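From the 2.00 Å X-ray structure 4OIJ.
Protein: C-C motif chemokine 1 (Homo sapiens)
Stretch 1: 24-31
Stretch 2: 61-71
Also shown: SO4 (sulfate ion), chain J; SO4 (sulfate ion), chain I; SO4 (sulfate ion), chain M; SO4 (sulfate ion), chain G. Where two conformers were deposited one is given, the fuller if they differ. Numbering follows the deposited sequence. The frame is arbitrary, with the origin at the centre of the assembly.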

ATOM      1  N   ALA A  24     -18.190   9.123  -6.238  1.00 57.61           N
ATOM      2  CA  ALA A  24     -16.813   9.570  -6.006  1.00 55.42           C
ATOM      3  C   ALA A  24     -15.784   8.437  -6.063  1.00 55.21           C
ATOM      4  O   ALA A  24     -14.586   8.718  -6.159  1.00 55.36           O
ATOM      5  N   ILE A  25     -16.244   7.167  -5.967  1.00 47.69           N
ATOM      6  CA  ILE A  25     -15.394   5.963  -5.887  1.00 41.75           C
ATOM      7  C   ILE A  25     -15.288   5.265  -7.233  1.00 47.71           C
ATOM      8  O   ILE A  25     -16.302   5.062  -7.896  1.00 49.34           O
ATOM      9  N   LEU A  26     -14.067   4.807  -7.580  1.00 43.88           N
ATOM     10  CA  LEU A  26     -13.803   4.066  -8.809  1.00 46.92           C
ATOM     11  C   LEU A  26     -14.002   2.576  -8.591  1.00 47.43           C
ATOM     12  O   LEU A  26     -14.663   1.925  -9.391  1.00 48.37           O
ATOM     13  N   CYS A  27     -13.415   2.036  -7.489  1.00 40.62           N
ATOM     14  CA  CYS A  27     -13.354   0.610  -7.184  1.00 40.02           C
ATOM     15  C   CYS A  27     -12.889   0.392  -5.745  1.00 35.63           C
ATOM     16  O   CYS A  27     -12.490   1.343  -5.073  1.00 32.12           O
ATOM     17  N   TYR A  28     -12.907  -0.864  -5.280  1.00 30.05           N
ATOM     18  CA  TYR A  28     -12.422  -1.199  -3.947  1.00 26.93           C
ATOM     19  C   TYR A  28     -11.369  -2.323  -3.945  1.00 33.04           C
ATOM     20  O   TYR A  28     -11.368  -3.179  -4.830  1.00 36.52           O
ATOM     21  N   ARG A  29     -10.498  -2.299  -2.937  1.00 27.97           N
ATOM     22  CA  ARG A  29      -9.451  -3.296  -2.689  0.50 28.00           C
ATOM     23  C   ARG A  29      -9.659  -3.814  -1.270  1.00 31.31           C
ATOM     24  O   ARG A  29     -10.102  -3.047  -0.400  1.00 28.31           O
ATOM     25  N   ASN A  30      -9.328  -5.072  -1.020  1.00 30.48           N
ATOM     26  CA  ASN A  30      -9.396  -5.589   0.335  1.00 29.81           C
ATOM     27  C   ASN A  30      -8.058  -5.236   0.984  1.00 27.63           C
ATOM     28  O   ASN A  30      -7.060  -5.059   0.274  1.00 25.35           O
ATOM     29  N   THR A  31      -8.037  -5.103   2.313  1.00 20.71           N
ATOM     30  CA  THR A  31      -6.777  -4.885   3.036  1.00 18.41           C
ATOM     31  C   THR A  31      -6.043  -6.251   3.011  1.00 21.80           C
ATOM     32  O   THR A  31      -6.698  -7.291   2.903  1.00 24.33           O
ATOM     33  N   ARG A  61     -23.060  -1.459   1.389  1.00 50.29           N
ATOM     34  CA  ARG A  61     -23.928  -1.130   0.255  1.00 53.86           C
ATOM     35  C   ARG A  61     -23.138  -0.546  -0.913  1.00 55.50           C
ATOM     36  O   ARG A  61     -23.476  -0.819  -2.058  1.00 58.61           O
ATOM     37  N   HIS A  62     -22.086   0.252  -0.622  1.00 47.69           N
ATOM     38  CA  HIS A  62     -21.187   0.840  -1.624  1.00 44.97           C
ATOM     39  C   HIS A  62     -20.391  -0.293  -2.298  1.00 49.52           C
ATOM     40  O   HIS A  62     -20.276  -0.312  -3.526  1.00 51.81           O
ATOM     41  N   ARG A  63     -19.890  -1.258  -1.492  1.00 44.20           N
ATOM     42  CA  ARG A  63     -19.099  -2.420  -1.931  1.00 44.89           C
ATOM     43  C   ARG A  63     -19.833  -3.239  -2.979  1.00 55.18           C
ATOM     44  O   ARG A  63     -19.219  -3.676  -3.956  1.00 56.91           O
ATOM     45  N   LYS A  64     -21.151  -3.440  -2.776  1.00 55.52           N
ATOM     46  CA  LYS A  64     -22.014  -4.209  -3.680  1.00 62.04           C
ATOM     47  C   LYS A  64     -22.195  -3.538  -5.046  1.00 65.75           C
ATOM     48  O   LYS A  64     -22.449  -4.227  -6.025  1.00 70.33           O
ATOM     49  N   MET A  65     -22.068  -2.204  -5.103  1.00 58.41           N
ATOM     50  CA  MET A  65     -22.255  -1.410  -6.320  1.00 60.60           C
ATOM     51  C   MET A  65     -20.954  -1.027  -7.043  1.00 58.79           C
ATOM     52  O   MET A  65     -20.977  -0.207  -7.964  1.00 58.78           O
ATOM     53  N   LEU A  66     -19.825  -1.645  -6.632  1.00 50.58           N
ATOM     54  CA  LEU A  66     -18.506  -1.425  -7.217  1.00 48.02           C
ATOM     55  C   LEU A  66     -17.837  -2.733  -7.626  1.00 53.57           C
ATOM     56  O   LEU A  66     -18.209  -3.801  -7.140  1.00 55.81           O
ATOM     57  N   ARG A  67     -16.818  -2.633  -8.482  1.00 49.74           N
ATOM     58  CA  ARG A  67     -15.966  -3.765  -8.872  1.00 52.43           C
ATOM     59  C   ARG A  67     -14.612  -3.674  -8.109  1.00 52.74           C
ATOM     60  O   ARG A  67     -14.288  -2.607  -7.583  1.00 45.00           O
ATOM     61  N   HIS A  68     -13.845  -4.797  -8.034  1.00 54.30           N
ATOM     62  CA  HIS A  68     -12.514  -4.864  -7.404  1.00 50.36           C
ATOM     63  C   HIS A  68     -11.543  -4.036  -8.244  1.00 52.46           C
ATOM     64  O   HIS A  68     -11.619  -4.107  -9.473  1.00 56.37           O
ATOM     65  N   CYS A  69     -10.638  -3.254  -7.606  1.00 43.51           N
ATOM     66  CA  CYS A  69      -9.653  -2.433  -8.337  1.00 43.28           C
ATOM     67  C   CYS A  69      -8.743  -3.304  -9.175  1.00 48.37           C
ATOM     68  O   CYS A  69      -8.293  -4.321  -8.654  1.00 45.00           O
ATOM     69  N   PRO A  70      -8.469  -2.956 -10.456  1.00 50.26           N
ATOM     70  CA  PRO A  70      -7.565  -3.805 -11.255  1.00 54.02           C
ATOM     71  C   PRO A  70      -6.106  -3.621 -10.860  1.00 56.32           C
ATOM     72  O   PRO A  70      -5.718  -2.600 -10.307  1.00 50.88           O
ATOM     73  N   SER A  71      -5.308  -4.628 -11.183  1.00 58.89           N
ATOM     74  CA  SER A  71      -3.877  -4.708 -10.942  1.00 57.57           C
ATOM     75  C   SER A  71      -3.238  -4.967 -12.283  1.00 72.79           C
ATOM     76  O   SER A  71      -3.945  -5.237 -13.258  1.00 78.93           O
TER

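The most distinctive element of this contact is the ring of Y28, which is enclosed on both faces by stretch 2 even though its CA-to-CB bond points away from that stretch. With chi1 at 78° (p) and chi2 at 90°, the side chain brings its ring back against its neighbours. R63 lies over one face, its CG 3.9 Å from the ring centroid and only 16° off the normal, a CH-pi contact made by an extended arginine (chi1 to chi3 all t). H68 covers the opposite face: its CA lies over the tyrosine ring, and the two aromatic rings meet obliquely, with centroids 4.3 Å apart and planes at 47°. The same arrangement brings Y28 OH to 2.9 Å from H68 NE2, and the hydroxyl also sits over one face of the R63 guanidinium. L66 lines one edge of the ring, where Y28 CE2 is 3.9 Å from L66 O.

The backbone holds this arrangement in register through a single beta bridge between Y28 and H68. Y28 N donates to R67 O at 3.2 Å, and C69 N donates to Y28 O at 2.9 Å, so both polar backbone atoms of the tyrosine are satisfied by the residues flanking H68. One residue before Y28 and one after H68, the disulfide between C27 and C69 makes the link covalent: C27 SG and C69 SG are 2.1 Å apart, with chi3 at 93°. C27 adopts p and its CA-to-CB bond points sideways, whereas that of C69 (m) points toward stretch 1. R29 extends beside this link, and C69 CB lies over one face of its guanidinium; R29 NH2 also gives a weak hydrogen bond to P70 O at 3.3 Å.

At the other end the contact is apolar. The CA-to-CB bonds of I25 (m, t) and L66 (m, t) both point toward the opposing stretch, and the side chains meet with I25 CG2 3.5 Å from L66 CD1. I25 CD1 reaches in the direction of the helix, approaching H62 CD2 to 3.5 Å; the CA-to-CB bond of H62 (m) also points toward stretch 1. Nearby, water 1 joins the backbones, donating to L26 O at 2.5 Å and accepting from R67 N at 2.8 Å.

The exposed margin is more polar. N30 (m) places ND2 3.1 Å from H68 CE1, and water 2 lies between these side chains, 2.8 Å from H68 NE2 and weakly bonded to N30 ND2 at 3.4 Å. Sulfate ions, probably from the crystallisation liquor, occupy several basic sites. The chain I ion accepts from N30 N through O4 at 3.0 Å and from N30 ND2 through O1 at 2.6 Å, while its O4 also lies 3.0 Å from H68 ND1. The chain J ion takes R67 NH2 at O1 (2.7 Å) and H68 N at O3 and O4 (both 3.0 Å). The CA-to-CB bond of R67 points away, leaving its backbone to make the contact with Y28.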

ATOM      1  CB  ALA A  24     -16.723  10.267  -4.651  1.00 52.85           C
ATOM      2  CB  ILE A  25     -15.931   4.976  -4.799  1.00 40.65           C
ATOM      3  CG1 ILE A  25     -16.224   5.680  -3.444  1.00 37.88           C
ATOM      4  CG2 ILE A  25     -14.995   3.782  -4.608  1.00 39.61           C
ATOM      5  CD1 ILE A  25     -17.247   4.962  -2.505  1.00 32.98           C
ATOM      6  CB  LEU A  26     -12.355   4.293  -9.271  1.00 47.43           C
ATOM      7  CG  LEU A  26     -11.989   5.638  -9.873  1.00 56.71           C
ATOM      8  CD1 LEU A  26     -10.493   5.748 -10.004  1.00 57.80           C
ATOM      9  CD2 LEU A  26     -12.614   5.818 -11.256  1.00 63.78           C
ATOM     10  CB  CYS A  27     -12.409  -0.077  -8.180  1.00 44.59           C
ATOM     11  SG  CYS A  27     -10.750   0.675  -8.291  1.00 47.62           S
ATOM     12  CB  TYR A  28     -13.588  -1.550  -2.987  1.00 28.16           C
ATOM     13  CG  TYR A  28     -14.138  -2.946  -3.176  1.00 35.46           C
ATOM     14  CD1 TYR A  28     -13.622  -4.024  -2.458  1.00 37.71           C
ATOM     15  CD2 TYR A  28     -15.134  -3.204  -4.113  1.00 41.36           C
ATOM     16  CE1 TYR A  28     -14.112  -5.314  -2.637  1.00 43.72           C
ATOM     17  CE2 TYR A  28     -15.653  -4.486  -4.281  1.00 47.30           C
ATOM     18  CZ  TYR A  28     -15.132  -5.540  -3.546  1.00 57.58           C
ATOM     19  OH  TYR A  28     -15.604  -6.819  -3.734  1.00 68.19           O
ATOM     20  CB  ARG A  29      -8.044  -2.664  -2.748  0.50 25.84           C
ATOM     21  CG  ARG A  29      -7.508  -2.347  -4.140  0.50 38.55           C
ATOM     22  CD  ARG A  29      -6.003  -2.089  -4.111  0.50 39.60           C
ATOM     23  NE  ARG A  29      -5.537  -1.360  -5.295  0.50 41.30           N
ATOM     24  CZ  ARG A  29      -5.141  -1.927  -6.432  0.50 55.56           C
ATOM     25  NH1 ARG A  29      -5.155  -3.248  -6.565  0.50 44.44           N
ATOM     26  NH2 ARG A  29      -4.739  -1.177  -7.447  0.50 43.86           N
ATOM     27  CB  ASN A  30      -9.569  -7.092   0.320  1.00 32.17           C
ATOM     28  CG  ASN A  30     -10.970  -7.489  -0.003  1.00 59.01           C
ATOM     29  OD1 ASN A  30     -11.912  -7.252   0.759  1.00 53.41           O
ATOM     30  ND2 ASN A  30     -11.136  -8.089  -1.150  1.00 56.90           N
ATOM     31  CB  THR A  31      -7.055  -4.530   4.502  1.00 22.85           C
ATOM     32  OG1 THR A  31      -7.883  -5.546   5.028  1.00 31.75           O
ATOM     33  CG2 THR A  31      -7.741  -3.194   4.677  1.00 14.30           C
ATOM     34  CB  ARG A  61     -25.087  -0.202   0.666  1.00 54.79           C
ATOM     35  CG  ARG A  61     -25.831  -0.672   1.918  1.00 54.68           C
ATOM     36  CD  ARG A  61     -27.115   0.067   2.160  1.00 59.99           C
ATOM     37  NE  ARG A  61     -26.943   1.493   2.443  1.00 58.74           N
ATOM     38  CZ  ARG A  61     -26.719   2.010   3.646  1.00 71.42           C
ATOM     39  NH1 ARG A  61     -26.572   1.218   4.702  1.00 51.83           N
ATOM     40  NH2 ARG A  61     -26.647   3.326   3.805  1.00 58.57           N
ATOM     41  CB  HIS A  62     -20.213   1.844  -0.961  1.00 39.53           C
ATOM     42  CG  HIS A  62     -20.766   3.225  -0.726  1.00 42.20           C
ATOM     43  ND1 HIS A  62     -22.122   3.456  -0.564  1.00 47.55           N
ATOM     44  CD2 HIS A  62     -20.110   4.400  -0.581  1.00 40.68           C
ATOM     45  CE1 HIS A  62     -22.248   4.760  -0.363  1.00 45.68           C
ATOM     46  NE2 HIS A  62     -21.066   5.370  -0.357  1.00 42.28           N
ATOM     47  CB  ARG A  63     -18.736  -3.303  -0.715  1.00 43.97           C
ATOM     48  CG  ARG A  63     -17.782  -4.454  -1.025  1.00 48.46           C
ATOM     49  CD  ARG A  63     -17.644  -5.412   0.142  1.00 57.17           C
ATOM     50  NE  ARG A  63     -16.477  -6.280  -0.015  1.00 73.68           N
ATOM     51  CZ  ARG A  63     -16.496  -7.604   0.117  1.00 97.38           C
ATOM     52  NH1 ARG A  63     -17.628  -8.232   0.420  1.00 96.56           N
ATOM     53  NH2 ARG A  63     -15.385  -8.309  -0.048  1.00 79.78           N
ATOM     54  CB  LYS A  64     -23.386  -4.469  -3.030  1.00 69.78           C
ATOM     55  CG  LYS A  64     -23.357  -5.527  -1.931  1.00 83.53           C
ATOM     56  CD  LYS A  64     -24.737  -6.146  -1.703  1.00 99.51           C
ATOM     57  CE  LYS A  64     -24.662  -7.442  -0.929  1.00110.38           C
ATOM     58  NZ  LYS A  64     -25.968  -8.152  -0.909  1.00130.13           N
ATOM     59  CB  MET A  65     -23.131  -0.187  -6.013  1.00 63.58           C
ATOM     60  CG  MET A  65     -24.491  -0.569  -5.475  1.00 73.34           C
ATOM     61  SD  MET A  65     -25.533   0.866  -5.249  1.00 80.34           S
ATOM     62  CE  MET A  65     -26.251   0.494  -3.614  1.00 76.66           C
ATOM     63  CB  LEU A  66     -17.578  -0.705  -6.223  1.00 40.87           C
ATOM     64  CG  LEU A  66     -17.939   0.719  -5.827  1.00 43.10           C
ATOM     65  CD1 LEU A  66     -17.277   1.085  -4.446  1.00 35.74           C
ATOM     66  CD2 LEU A  66     -17.649   1.715  -6.979  1.00 42.52           C
ATOM     67  CB  ARG A  67     -15.743  -3.774 -10.389  1.00 55.56           C
ATOM     68  CG  ARG A  67     -17.063  -3.793 -11.183  1.00 65.59           C
ATOM     69  CD  ARG A  67     -16.994  -4.671 -12.396  1.00 70.01           C
ATOM     70  NE  ARG A  67     -18.318  -4.913 -12.970  1.00 91.60           N
ATOM     71  CZ  ARG A  67     -19.034  -6.019 -12.778  1.00106.08           C
ATOM     72  NH1 ARG A  67     -20.219  -6.156 -13.357  1.00 86.63           N
ATOM     73  NH2 ARG A  67     -18.576  -6.987 -11.996  1.00 96.51           N
ATOM     74  CB  HIS A  68     -12.015  -6.318  -7.381  1.00 54.71           C
ATOM     75  CG  HIS A  68     -12.282  -7.035  -6.102  1.00 57.87           C
ATOM     76  ND1 HIS A  68     -11.360  -7.036  -5.067  1.00 55.04           N
ATOM     77  CD2 HIS A  68     -13.362  -7.761  -5.728  1.00 64.52           C
ATOM     78  CE1 HIS A  68     -11.916  -7.742  -4.096  1.00 55.87           C
ATOM     79  NE2 HIS A  68     -13.119  -8.201  -4.446  1.00 61.83           N
ATOM     80  CB  CYS A  69      -8.830  -1.575  -7.386  1.00 39.11           C
ATOM     81  SG  CYS A  69      -9.689  -0.136  -6.728  1.00 41.45           S
ATOM     82  CB  PRO A  70      -7.834  -3.368 -12.706  1.00 61.78           C
ATOM     83  CG  PRO A  70      -8.317  -1.969 -12.591  1.00 64.51           C
ATOM     84  CD  PRO A  70      -8.955  -1.795 -11.237  1.00 54.08           C
ATOM     85  CB  SER A  71      -3.588  -5.882 -10.023  1.00 55.67           C
ATOM     86  OG  SER A  71      -2.202  -6.150 -10.017  1.00 70.25           O
TER
HETATM   87  S   SO4 J 106     -15.517  -7.611  -9.346  1.00 65.91           S
HETATM   88  O1  SO4 J 106     -16.529  -7.081 -10.241  1.00 71.41           O
HETATM   89  O2  SO4 J 106     -15.625  -9.104  -9.337  1.00 69.84           O
HETATM   90  O3  SO4 J 106     -14.198  -7.167  -9.877  1.00 71.06           O
HETATM   91  O4  SO4 J 106     -15.742  -7.070  -7.968  1.00 69.59           O
HETATM   92  S   SO4 I 105      -8.334  -8.443  -2.960  1.00 86.63           S
HETATM   93  O1  SO4 I 105      -9.259  -9.435  -2.378  1.00 90.24           O
HETATM   94  O2  SO4 I 105      -7.173  -8.265  -2.048  1.00 91.39           O
HETATM   95  O3  SO4 I 105      -7.867  -8.952  -4.256  1.00 93.71           O
HETATM   96  O4  SO4 I 105      -9.000  -7.148  -3.174  1.00 91.24           O
HETATM   97  S   SO4 M 109     -26.696   4.215   0.247  1.00 56.86           S
HETATM   98  O1  SO4 M 109     -26.466   4.770   1.599  1.00 60.76           O
HETATM   99  O2  SO4 M 109     -26.766   2.759   0.331  1.00 60.07           O
HETATM  100  O3  SO4 M 109     -27.965   4.727  -0.297  1.00 64.09           O
HETATM  101  O4  SO4 M 109     -25.603   4.628  -0.672  1.00 61.20           O
HETATM  102  S   SO4 G 103      -1.712  -5.036  -6.504  1.00 95.61           S
HETATM  103  O1  SO4 G 103      -0.550  -5.137  -5.602  1.00100.47           O
HETATM  104  O2  SO4 G 103      -2.004  -6.371  -7.060  1.00 99.78           O
HETATM  105  O3  SO4 G 103      -2.876  -4.556  -5.747  1.00101.83           O
HETATM  106  O4  SO4 G 103      -1.412  -4.077  -7.578  1.00100.36           O
HETATM  107  O   HOH W   1     -16.058  -0.133  -9.397  1.00 35.50           O
HETATM  108  O   HOH W   2     -13.929  -9.632  -2.207  1.00 54.96           O